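Local coordinates for protein KLLA0F12672p (Kluyveromyces lactis, PDB 4M3O) that binds zinc through this N-terminal domain and probably dephosphorylates the C-terminal repeat domain of RNA polymerase II, at residues M2-I8 with D42-T48; S53-T57 with L132-V138; R73-C79 with E110-H116. All blocks are in the same frame, centred on the assembly; numbering follows the deposited sequence.

Contact 1: residues M2-I8 with D42-T48; sequences MATIEEI and DVKDART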
loop_
_atom_site.group_PDB
_atom_site.type_symbol
_atom_site.label_atom_id
_atom_site.label_comp_id
_atom_site.label_asym_id
_atom_site.label_seq_id
_atom_site.Cartn_x
_atom_site.Cartn_y
_atom_site.Cartn_z
ATOM N N MET A 2 -6.154 13.015 1.005
ATOM C CA MET A 2 -6.052 11.567 1.161
ATOM C C MET A 2 -6.312 10.870 -0.176
ATOM O O MET A 2 -7.085 11.362 -1.007
ATOM C CB MET A 2 -7.101 11.107 2.161
ATOM C CG MET A 2 -6.805 11.557 3.579
ATOM S SD MET A 2 -7.435 10.327 4.712
ATOM C CE MET A 2 -6.231 10.405 6.023
ATOM N N ALA A 3 -5.681 9.721 -0.389
ATOM C CA ALA A 3 -5.696 9.069 -1.693
ATOM C C ALA A 3 -6.919 8.160 -1.862
ATOM O O ALA A 3 -7.306 7.404 -0.926
ATOM C CB ALA A 3 -4.421 8.246 -1.876
ATOM N N THR A 4 -7.451 8.182 -3.078
ATOM C CA THR A 4 -8.649 7.412 -3.465
ATOM C C THR A 4 -8.390 6.666 -4.756
ATOM O O THR A 4 -7.438 6.968 -5.436
ATOM C CB THR A 4 -9.848 8.345 -3.735
ATOM O OG1 THR A 4 -9.916 9.340 -2.697
ATOM C CG2 THR A 4 -11.175 7.587 -3.754
ATOM N N ILE A 5 -9.247 5.694 -5.074
ATOM C CA ILE A 5 -9.182 4.930 -6.327
ATOM C C ILE A 5 -9.054 5.832 -7.561
ATOM O O ILE A 5 -8.190 5.629 -8.486
ATOM C CB ILE A 5 -10.459 4.080 -6.464
ATOM C CG1 ILE A 5 -10.474 3.009 -5.393
ATOM C CG2 ILE A 5 -10.540 3.480 -7.862
ATOM C CD1 ILE A 5 -11.595 2.010 -5.479
ATOM N N GLU A 6 -9.911 6.858 -7.549
ATOM C CA GLU A 6 -10.016 7.836 -8.650
ATOM C C GLU A 6 -8.689 8.530 -8.905
ATOM O O GLU A 6 -8.217 8.671 -10.031
ATOM C CB GLU A 6 -11.114 8.881 -8.305
ATOM C CG GLU A 6 -12.586 8.382 -8.459
ATOM C CD GLU A 6 -12.973 7.143 -7.630
ATOM O OE1 GLU A 6 -12.715 7.089 -6.382
ATOM O OE2 GLU A 6 -13.559 6.203 -8.236
ATOM N N GLU A 7 -8.114 9.007 -7.832
ATOM C CA GLU A 7 -6.778 9.612 -7.852
ATOM C C GLU A 7 -5.660 8.689 -8.374
ATOM O O GLU A 7 -4.832 9.077 -9.200
ATOM C CB GLU A 7 -6.455 9.993 -6.418
ATOM C CG GLU A 7 -5.955 11.393 -6.235
ATOM C CD GLU A 7 -4.560 11.417 -5.728
ATOM O OE1 GLU A 7 -3.656 10.987 -6.470
ATOM O OE2 GLU A 7 -4.376 11.847 -4.585
ATOM N N ILE A 8 -5.618 7.467 -7.857
ATOM C CA ILE A 8 -4.634 6.470 -8.334
ATOM C C ILE A 8 -4.744 6.288 -9.846
ATOM O O ILE A 8 -3.739 6.314 -10.552
ATOM C CB ILE A 8 -4.795 5.143 -7.594
ATOM C CG1 ILE A 8 -4.367 5.349 -6.121
ATOM C CG2 ILE A 8 -3.942 4.026 -8.240
ATOM C CD1 ILE A 8 -4.972 4.334 -5.201
ATOM N N ASP A 42 -2.187 9.520 2.738
ATOM C CA ASP A 42 -2.704 8.329 3.396
ATOM C C ASP A 42 -3.900 7.916 2.605
ATOM O O ASP A 42 -4.457 8.730 1.883
ATOM C CB ASP A 42 -3.045 8.603 4.845
ATOM C CG ASP A 42 -1.865 9.249 5.608
ATOM O OD1 ASP A 42 -0.697 8.845 5.403
ATOM O OD2 ASP A 42 -2.110 10.155 6.436
ATOM N N VAL A 43 -4.296 6.656 2.741
ATOM C CA VAL A 43 -5.395 6.066 1.982
ATOM C C VAL A 43 -6.716 6.446 2.635
ATOM O O VAL A 43 -6.884 6.352 3.830
ATOM C CB VAL A 43 -5.295 4.538 1.938
ATOM C CG1 VAL A 43 -6.605 3.932 1.443
ATOM C CG2 VAL A 43 -4.083 4.134 1.088
ATOM N N LYS A 44 -7.675 6.897 1.852
ATOM C CA LYS A 44 -8.776 7.543 2.492
ATOM C C LYS A 44 -9.723 6.557 3.131
ATOM O O LYS A 44 -10.225 6.816 4.191
ATOM C CB LYS A 44 -9.433 8.507 1.545
ATOM C CG LYS A 44 -10.497 7.945 0.648
ATOM C CD LYS A 44 -11.319 9.098 0.084
ATOM C CE LYS A 44 -11.774 10.058 1.179
ATOM N NZ LYS A 44 -12.487 9.317 2.263
ATOM N N ASP A 45 -9.943 5.404 2.542
ATOM C CA ASP A 45 -11.000 4.560 3.002
ATOM C C ASP A 45 -10.751 3.105 2.653
ATOM O O ASP A 45 -9.803 2.747 1.929
ATOM C CB ASP A 45 -12.339 5.005 2.300
ATOM C CG ASP A 45 -12.209 5.058 0.744
ATOM O OD1 ASP A 45 -13.031 5.729 0.041
ATOM O OD2 ASP A 45 -11.231 4.471 0.208
ATOM N N ALA A 46 -11.635 2.259 3.163
ATOM C CA ALA A 46 -11.577 0.826 2.947
ATOM C C ALA A 46 -11.556 0.429 1.480
ATOM O O ALA A 46 -10.826 -0.523 1.084
ATOM C CB ALA A 46 -12.740 0.150 3.666
ATOM N N ARG A 47 -12.338 1.125 0.669
ATOM C CA ARG A 47 -12.529 0.654 -0.699
ATOM C C ARG A 47 -11.231 0.874 -1.478
ATOM O O ARG A 47 -10.866 0.075 -2.362
ATOM C CB ARG A 47 -13.771 1.308 -1.376
ATOM C CG ARG A 47 -13.634 2.766 -1.768
ATOM C CD ARG A 47 -14.923 3.334 -2.383
ATOM N NE ARG A 47 -14.968 3.265 -3.844
ATOM C CZ ARG A 47 -14.381 4.127 -4.683
ATOM N NH1 ARG A 47 -13.634 5.163 -4.250
ATOM N NH2 ARG A 47 -14.508 3.940 -5.987
ATOM N N THR A 48 -10.527 1.953 -1.147
ATOM C CA THR A 48 -9.287 2.258 -1.786
ATOM C C THR A 48 -8.165 1.242 -1.351
ATOM O O THR A 48 -7.392 0.717 -2.141
ATOM C CB THR A 48 -8.900 3.731 -1.525
ATOM O OG1 THR A 48 -9.959 4.622 -1.935
ATOM C CG2 THR A 48 -7.611 4.069 -2.313
#
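Residues 2-3 and 42-43 run parallel as a minimal two-stranded sheet. A3 N donates to D42 O at 2.8 Å, and K44 N donates to A3 O at 2.8 Å. A3 pairs with V43, with CA atoms 4.8 Å apart. Both segments then turn into helices, 5-13 and 46-52. T4 and D45 hold the N-cap positions. The side chain of D45 makes the capping bond: its OD2 accepts from T48 N at 2.9 Å. The same D45 OD2 takes a very short bond of 2.5 Å from T48 OG1. That hydroxyl oxygen, T48 OG1, also accepts a weak bond from I5 N at 3.4 Å, so T48 links the start of one helix to the start of the other. The contact is thus a short parallel beta ladder continued by two helix N-termini. It joins the N-terminal strand to the short strand 42-43 that links helices 24-40 and 46-52. R47 reaches back to E6 in a salt bridge, NH1 to OE1 at 3.0 Å, with a weak bond from R47 NH2 to E6 OE2 at 3.3 Å. I5 CD1 lies over one face of the guanidinium, 3.5 Å from R47 NH2. Beside the strands, M2 CB packs on K44 CB at 3.5 Å, and M2 CE on D42 CB at 3.8 Å. The carboxylate of D42 is bound by R73 and R68. Deeper in, I8 CD1 meets T48 CG2 at 3.9 Å, and I8 also packs on L37 of helix 24-40.

Contact 2: residues S53-T57 with L132-V138; sequences SRFLT and LFARVGV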
loop_
_atom_site.group_PDB
_atom_site.type_symbol
_atom_site.label_atom_id
_atom_site.label_comp_id
_atom_site.label_asym_id
_atom_site.label_seq_id
_atom_site.Cartn_x
_atom_site.Cartn_y
_atom_site.Cartn_z
ATOM N N SER A 53 -4.454 -3.497 -3.243
ATOM C CA SER A 53 -3.867 -4.786 -3.022
ATOM C C SER A 53 -3.484 -5.397 -4.323
ATOM O O SER A 53 -2.517 -6.148 -4.377
ATOM C CB SER A 53 -4.807 -5.705 -2.193
ATOM O OG SER A 53 -6.057 -5.919 -2.890
ATOM N N ARG A 54 -4.265 -5.136 -5.388
ATOM C CA ARG A 54 -3.908 -5.698 -6.689
ATOM C C ARG A 54 -2.533 -5.240 -7.185
ATOM O O ARG A 54 -1.871 -5.944 -7.944
ATOM C CB ARG A 54 -4.952 -5.331 -7.734
ATOM C CG ARG A 54 -4.845 -3.904 -8.263
ATOM C CD ARG A 54 -6.076 -3.640 -9.172
ATOM N NE ARG A 54 -7.303 -3.801 -8.381
ATOM C CZ ARG A 54 -8.547 -3.723 -8.855
ATOM N NH1 ARG A 54 -8.811 -3.367 -10.100
ATOM N NH2 ARG A 54 -9.540 -3.892 -8.014
ATOM N N PHE A 55 -2.065 -4.088 -6.725
ATOM C CA PHE A 55 -0.764 -3.623 -7.156
ATOM C C PHE A 55 0.383 -3.947 -6.164
ATOM O O PHE A 55 1.433 -3.419 -6.338
ATOM C CB PHE A 55 -0.807 -2.118 -7.368
ATOM C CG PHE A 55 -1.816 -1.697 -8.401
ATOM C CD1 PHE A 55 -2.926 -0.933 -8.051
ATOM C CD2 PHE A 55 -1.723 -2.185 -9.698
ATOM C CE1 PHE A 55 -3.872 -0.601 -9.005
ATOM C CE2 PHE A 55 -2.640 -1.842 -10.668
ATOM C CZ PHE A 55 -3.719 -1.062 -10.326
ATOM N N LEU A 56 0.142 -4.699 -5.096
ATOM C CA LEU A 56 1.164 -4.904 -4.075
ATOM C C LEU A 56 1.465 -6.367 -3.862
ATOM O O LEU A 56 0.544 -7.186 -3.767
ATOM C CB LEU A 56 0.745 -4.288 -2.759
ATOM C CG LEU A 56 0.648 -2.754 -2.751
ATOM C CD1 LEU A 56 0.048 -2.403 -1.405
ATOM C CD2 LEU A 56 1.940 -2.047 -2.916
ATOM N N THR A 57 2.757 -6.706 -3.792
ATOM C CA THR A 57 3.172 -8.001 -3.264
ATOM C C THR A 57 3.387 -7.809 -1.788
ATOM O O THR A 57 3.388 -6.675 -1.289
ATOM C CB THR A 57 4.494 -8.487 -3.848
ATOM O OG1 THR A 57 5.545 -7.553 -3.493
ATOM C CG2 THR A 57 4.377 -8.615 -5.340
ATOM N N LEU A 132 3.954 -8.623 -9.923
ATOM C CA LEU A 132 3.056 -7.698 -10.600
ATOM C C LEU A 132 3.007 -7.926 -12.076
ATOM O O LEU A 132 1.931 -7.847 -12.705
ATOM C CB LEU A 132 3.496 -6.267 -10.388
ATOM C CG LEU A 132 2.661 -5.478 -9.437
ATOM C CD1 LEU A 132 3.119 -5.900 -8.040
ATOM C CD2 LEU A 132 2.805 -3.971 -9.701
ATOM N N PHE A 133 4.177 -8.191 -12.638
ATOM C CA PHE A 133 4.331 -8.371 -14.074
ATOM C C PHE A 133 3.499 -9.601 -14.489
ATOM O O PHE A 133 2.985 -9.601 -15.593
ATOM C CB PHE A 133 5.829 -8.495 -14.449
ATOM C CG PHE A 133 6.070 -8.755 -15.907
ATOM C CD1 PHE A 133 5.847 -7.754 -16.847
ATOM C CD2 PHE A 133 6.535 -9.999 -16.338
ATOM C CE1 PHE A 133 6.034 -7.984 -18.210
ATOM C CE2 PHE A 133 6.745 -10.237 -17.700
ATOM C CZ PHE A 133 6.506 -9.225 -18.634
ATOM N N ALA A 134 3.300 -10.587 -13.589
ATOM C CA ALA A 134 2.511 -11.817 -13.907
ATOM C C ALA A 134 1.014 -11.674 -13.645
ATOM O O ALA A 134 0.232 -12.622 -13.840
ATOM C CB ALA A 134 3.062 -13.034 -13.166
ATOM N N ARG A 135 0.575 -10.477 -13.275
ATOM C CA ARG A 135 -0.838 -10.264 -12.974
ATOM C C ARG A 135 -1.544 -9.737 -14.245
ATOM O O ARG A 135 -1.605 -8.526 -14.491
ATOM C CB ARG A 135 -0.993 -9.312 -11.779
ATOM C CG ARG A 135 -0.523 -9.912 -10.466
ATOM C CD ARG A 135 -0.594 -8.892 -9.335
ATOM N NE ARG A 135 0.142 -9.347 -8.166
ATOM C CZ ARG A 135 -0.052 -8.957 -6.903
ATOM N NH1 ARG A 135 -0.927 -8.025 -6.541
ATOM N NH2 ARG A 135 0.741 -9.443 -5.980
ATOM N N VAL A 136 -2.061 -10.653 -15.054
ATOM C CA VAL A 136 -2.507 -10.271 -16.410
ATOM C C VAL A 136 -3.624 -9.236 -16.344
ATOM O O VAL A 136 -4.649 -9.425 -15.682
ATOM C CB VAL A 136 -2.950 -11.467 -17.296
ATOM C CG1 VAL A 136 -2.001 -12.673 -17.109
ATOM C CG2 VAL A 136 -4.407 -11.841 -17.034
ATOM N N GLY A 137 -3.405 -8.123 -17.017
ATOM C CA GLY A 137 -4.394 -7.052 -17.076
ATOM C C GLY A 137 -4.655 -6.334 -15.769
ATOM O O GLY A 137 -5.642 -5.677 -15.693
ATOM N N VAL A 138 -3.734 -6.356 -14.784
ATOM C CA VAL A 138 -3.981 -5.598 -13.513
ATOM C C VAL A 138 -4.092 -4.114 -13.690
ATOM O O VAL A 138 -4.558 -3.433 -12.810
ATOM C CB VAL A 138 -2.860 -5.609 -12.416
ATOM C CG1 VAL A 138 -3.279 -6.334 -11.180
ATOM C CG2 VAL A 138 -1.434 -5.864 -12.916
HETATM O O HOH W 1 -1.590 -8.924 -3.786
#
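The guanidinium of R135 gathers backbone carbonyls of residues 53-57. R135 NH1 donates to R54 O at 2.7 Å, the shortest bond here. R135 NH2 donates to L56 O at 3.2 Å. Two weaker bonds go from R135 NH1, to S53 O at 3.3 Å and to L56 O at 3.3 Å. All three oxygens lie at the edge of the guanidinium, near its plane. One water adds a bridge: it donates to L56 O at 2.8 Å and accepts from R135 NH1 at 3.0 Å. R135 NH2 also binds E130 O, so the arginine ties its own loop as well.

Residues 53-57 link helices 46-52 and 58-70; S53 O also accepts from L56 N at 3.1 Å. On the other segment, a type II beta turn runs from R135 to V138. G137 is its third residue, a position that takes positive phi and suits glycine, and V138 N bonds to R135 O at 3.1 Å. This turn brings V138 back against R54 and F55. V138 CG1 lies 3.6 Å from R54 O, and V138 CB lies 4.2 Å from F55 CE2. L132 CD1 covers F55 O at 3.4 Å and T57 CG2 at 4.0 Å.

The contact lies away from the zinc site. It pins the loop after helix 114-125 to the joint between helices 46-52 and 58-70. At that joint S53 OG bonds back to K50 O, and T57 OG1 caps helix 58-70 at D60 N. Helix 24-40 adjoins both segments, with L34 against F55, and V27 and S31 against L132.

Contact 3: residues R73-C79 with E110-H116; sequences RCGYPLC and EYCTKAH. With ZN (zinc ion), chain C.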
loop_
_atom_site.group_PDB
_atom_site.type_symbol
_atom_site.label_atom_id
_atom_site.label_comp_id
_atom_site.label_asym_id
_atom_site.label_seq_id
_atom_site.Cartn_x
_atom_site.Cartn_y
_atom_site.Cartn_z
ATOM N N ARG A 73 5.441 8.430 9.147
ATOM C CA ARG A 73 4.014 7.975 9.155
ATOM C C ARG A 73 3.899 6.557 9.670
ATOM O O ARG A 73 4.779 5.676 9.378
ATOM C CB ARG A 73 3.425 8.167 7.775
ATOM C CG ARG A 73 3.142 9.653 7.535
ATOM C CD ARG A 73 3.366 10.128 6.125
ATOM N NE ARG A 73 2.093 10.252 5.448
ATOM C CZ ARG A 73 1.628 11.324 4.827
ATOM N NH1 ARG A 73 2.331 12.444 4.707
ATOM N NH2 ARG A 73 0.441 11.250 4.268
ATOM N N CYS A 74 2.882 6.351 10.503
ATOM C CA CYS A 74 2.441 4.990 10.825
ATOM C C CYS A 74 2.438 4.138 9.545
ATOM O O CYS A 74 2.039 4.598 8.459
ATOM C CB CYS A 74 1.051 4.972 11.457
ATOM S SG CYS A 74 0.435 3.286 11.864
ATOM N N GLY A 75 2.942 2.929 9.690
ATOM C CA GLY A 75 3.055 1.991 8.602
ATOM C C GLY A 75 1.747 1.666 7.906
ATOM O O GLY A 75 1.716 1.517 6.686
ATOM N N TYR A 76 0.687 1.600 8.668
ATOM C CA TYR A 76 -0.655 1.266 8.112
ATOM C C TYR A 76 -1.196 2.427 7.291
ATOM O O TYR A 76 -1.405 3.510 7.830
ATOM C CB TYR A 76 -1.633 0.864 9.220
ATOM C CG TYR A 76 -2.939 0.186 8.794
ATOM C CD1 TYR A 76 -2.934 -0.894 7.909
ATOM C CD2 TYR A 76 -4.174 0.621 9.327
ATOM C CE1 TYR A 76 -4.092 -1.548 7.572
ATOM C CE2 TYR A 76 -5.379 -0.027 8.997
ATOM C CZ TYR A 76 -5.333 -1.080 8.094
ATOM O OH TYR A 76 -6.453 -1.770 7.740
ATOM N N PRO A 77 -1.321 2.223 5.954
ATOM C CA PRO A 77 -1.593 3.303 5.002
ATOM C C PRO A 77 -2.877 4.148 5.272
ATOM O O PRO A 77 -2.904 5.285 4.920
ATOM C CB PRO A 77 -1.655 2.589 3.620
ATOM C CG PRO A 77 -0.994 1.286 3.822
ATOM C CD PRO A 77 -1.058 0.939 5.280
ATOM N N LEU A 78 -3.879 3.588 5.936
ATOM C CA LEU A 78 -5.082 4.343 6.340
ATOM C C LEU A 78 -4.855 5.333 7.482
ATOM O O LEU A 78 -5.725 6.128 7.760
ATOM C CB LEU A 78 -6.151 3.404 6.794
ATOM C CG LEU A 78 -6.822 2.569 5.702
ATOM C CD1 LEU A 78 -7.568 1.466 6.431
ATOM C CD2 LEU A 78 -7.811 3.442 4.893
ATOM N N CYS A 79 -3.693 5.293 8.112
ATOM C CA CYS A 79 -3.447 6.094 9.297
ATOM C C CYS A 79 -2.737 7.396 8.964
ATOM O O CYS A 79 -1.815 7.410 8.128
ATOM C CB CYS A 79 -2.520 5.324 10.213
ATOM S SG CYS A 79 -2.387 5.940 11.907
ATOM N N GLU A 110 7.203 1.000 14.076
ATOM C CA GLU A 110 6.600 0.980 12.751
ATOM C C GLU A 110 5.107 1.417 12.704
ATOM O O GLU A 110 4.610 1.879 11.670
ATOM C CB GLU A 110 6.743 -0.422 12.189
ATOM C CG GLU A 110 8.170 -0.874 12.001
ATOM C CD GLU A 110 8.272 -2.281 11.446
ATOM O OE1 GLU A 110 7.263 -3.025 11.367
ATOM O OE2 GLU A 110 9.394 -2.665 11.123
ATOM N N TYR A 111 4.439 1.342 13.841
ATOM C CA TYR A 111 3.024 1.638 13.944
ATOM C C TYR A 111 2.776 2.532 15.114
ATOM O O TYR A 111 3.539 2.490 16.069
ATOM C CB TYR A 111 2.245 0.307 14.110
ATOM C CG TYR A 111 2.483 -0.532 12.926
ATOM C CD1 TYR A 111 3.433 -1.561 12.946
ATOM C CD2 TYR A 111 1.792 -0.271 11.740
ATOM C CE1 TYR A 111 3.686 -2.307 11.794
ATOM C CE2 TYR A 111 2.029 -1.030 10.595
ATOM C CZ TYR A 111 2.975 -2.038 10.621
ATOM O OH TYR A 111 3.244 -2.743 9.437
ATOM N N CYS A 112 1.646 3.233 15.077
ATOM C CA CYS A 112 1.182 4.099 16.165
ATOM C C CYS A 112 0.752 3.289 17.389
ATOM O O CYS A 112 0.942 3.743 18.524
ATOM C CB CYS A 112 0.002 5.001 15.709
ATOM S SG CYS A 112 -1.483 4.099 15.159
ATOM N N THR A 113 0.238 2.080 17.157
ATOM C CA THR A 113 -0.427 1.232 18.196
ATOM C C THR A 113 -0.312 -0.262 17.891
ATOM O O THR A 113 0.050 -0.645 16.766
ATOM C CB THR A 113 -1.978 1.477 18.229
ATOM O OG1 THR A 113 -2.532 1.286 16.900
ATOM C CG2 THR A 113 -2.268 2.884 18.677
ATOM N N LYS A 114 -0.676 -1.119 18.837
ATOM C CA LYS A 114 -0.623 -2.549 18.548
ATOM C C LYS A 114 -1.749 -2.952 17.536
ATOM O O LYS A 114 -1.626 -3.907 16.725
ATOM C CB LYS A 114 -0.787 -3.334 19.840
ATOM C CG LYS A 114 -0.510 -4.819 19.710
ATOM C CD LYS A 114 -1.474 -5.566 20.608
ATOM C CE LYS A 114 -2.890 -5.544 20.024
ATOM N NZ LYS A 114 -3.718 -6.613 20.628
ATOM N N ALA A 115 -2.829 -2.220 17.620
ATOM C CA ALA A 115 -4.004 -2.412 16.828
ATOM C C ALA A 115 -3.619 -2.241 15.341
ATOM O O ALA A 115 -3.932 -3.129 14.499
ATOM C CB ALA A 115 -5.080 -1.413 17.274
ATOM N N HIS A 116 -2.879 -1.173 15.046
ATOM C CA HIS A 116 -2.418 -0.895 13.655
ATOM C C HIS A 116 -1.343 -1.849 13.205
ATOM O O HIS A 116 -1.343 -2.247 12.040
ATOM C CB HIS A 116 -2.106 0.590 13.428
ATOM C CG HIS A 116 -3.329 1.393 13.107
ATOM N ND1 HIS A 116 -3.302 2.719 12.765
ATOM C CD2 HIS A 116 -4.629 1.010 12.989
ATOM C CE1 HIS A 116 -4.530 3.140 12.500
ATOM N NE2 HIS A 116 -5.354 2.114 12.623
HETATM ZN ZN ZN C . -1.510 4.048 12.872
#
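This is the zinc site of the Rtr1-type zinc finger. C74 SG, C79 SG and C112 SG each bind the ion at 2.3 Å, and H116 ND1 binds it at 2.2 Å. Each segment supplies two ligands. The pattern is CCCH: two cysteines from a loop, then a cysteine and a histidine where helix 114-125 begins. A type I turn from Y76 to C79 brings the second cysteine round to the metal. T113 OG1 caps the helix by accepting from H116 N at 3.1 Å. The backbones also meet directly: G75 N donates to E110 O at 2.8 Å. C112 N donates to C74 SG at 3.4 Å, and such NH-to-thiolate bonds are common in zinc fingers. A side chain at G75 would clash with Y111 and E110 O. The edge of the Y76 ring points at the face of the H116 ring, an edge-to-face pair with centroids 5.0 Å apart and planes at 55°. The other ring nitrogen of H116, NE2, bonds to E154. C74 SG lies at the edge of the Y111 ring, whose hydroxyl bonds to S120.

From the N terminus, contact 1 comes first. It closes a loop of 33 residues that holds the rest of helix 5-13 and helix 24-40. Contact 2 opens next, at 53-57, and closes only at 132-138. Contact 3 lies within that span, joining 73-79 to 110-116 across 30 residues, of which 93-104 are not modelled and the rest hold no helix or strand. None of the contacts cross along the chain. Contacts 1 and 3 touch: D42 OD1 forms a salt bridge with R73 NH2 at 2.9 Å, and V43 N probably bonds to P77 O at 2.9 Å. The N-terminal strand pair therefore abuts the zinc loop. Contact 2 touches neither, and its centre lies about 24 Å from that of contact 3.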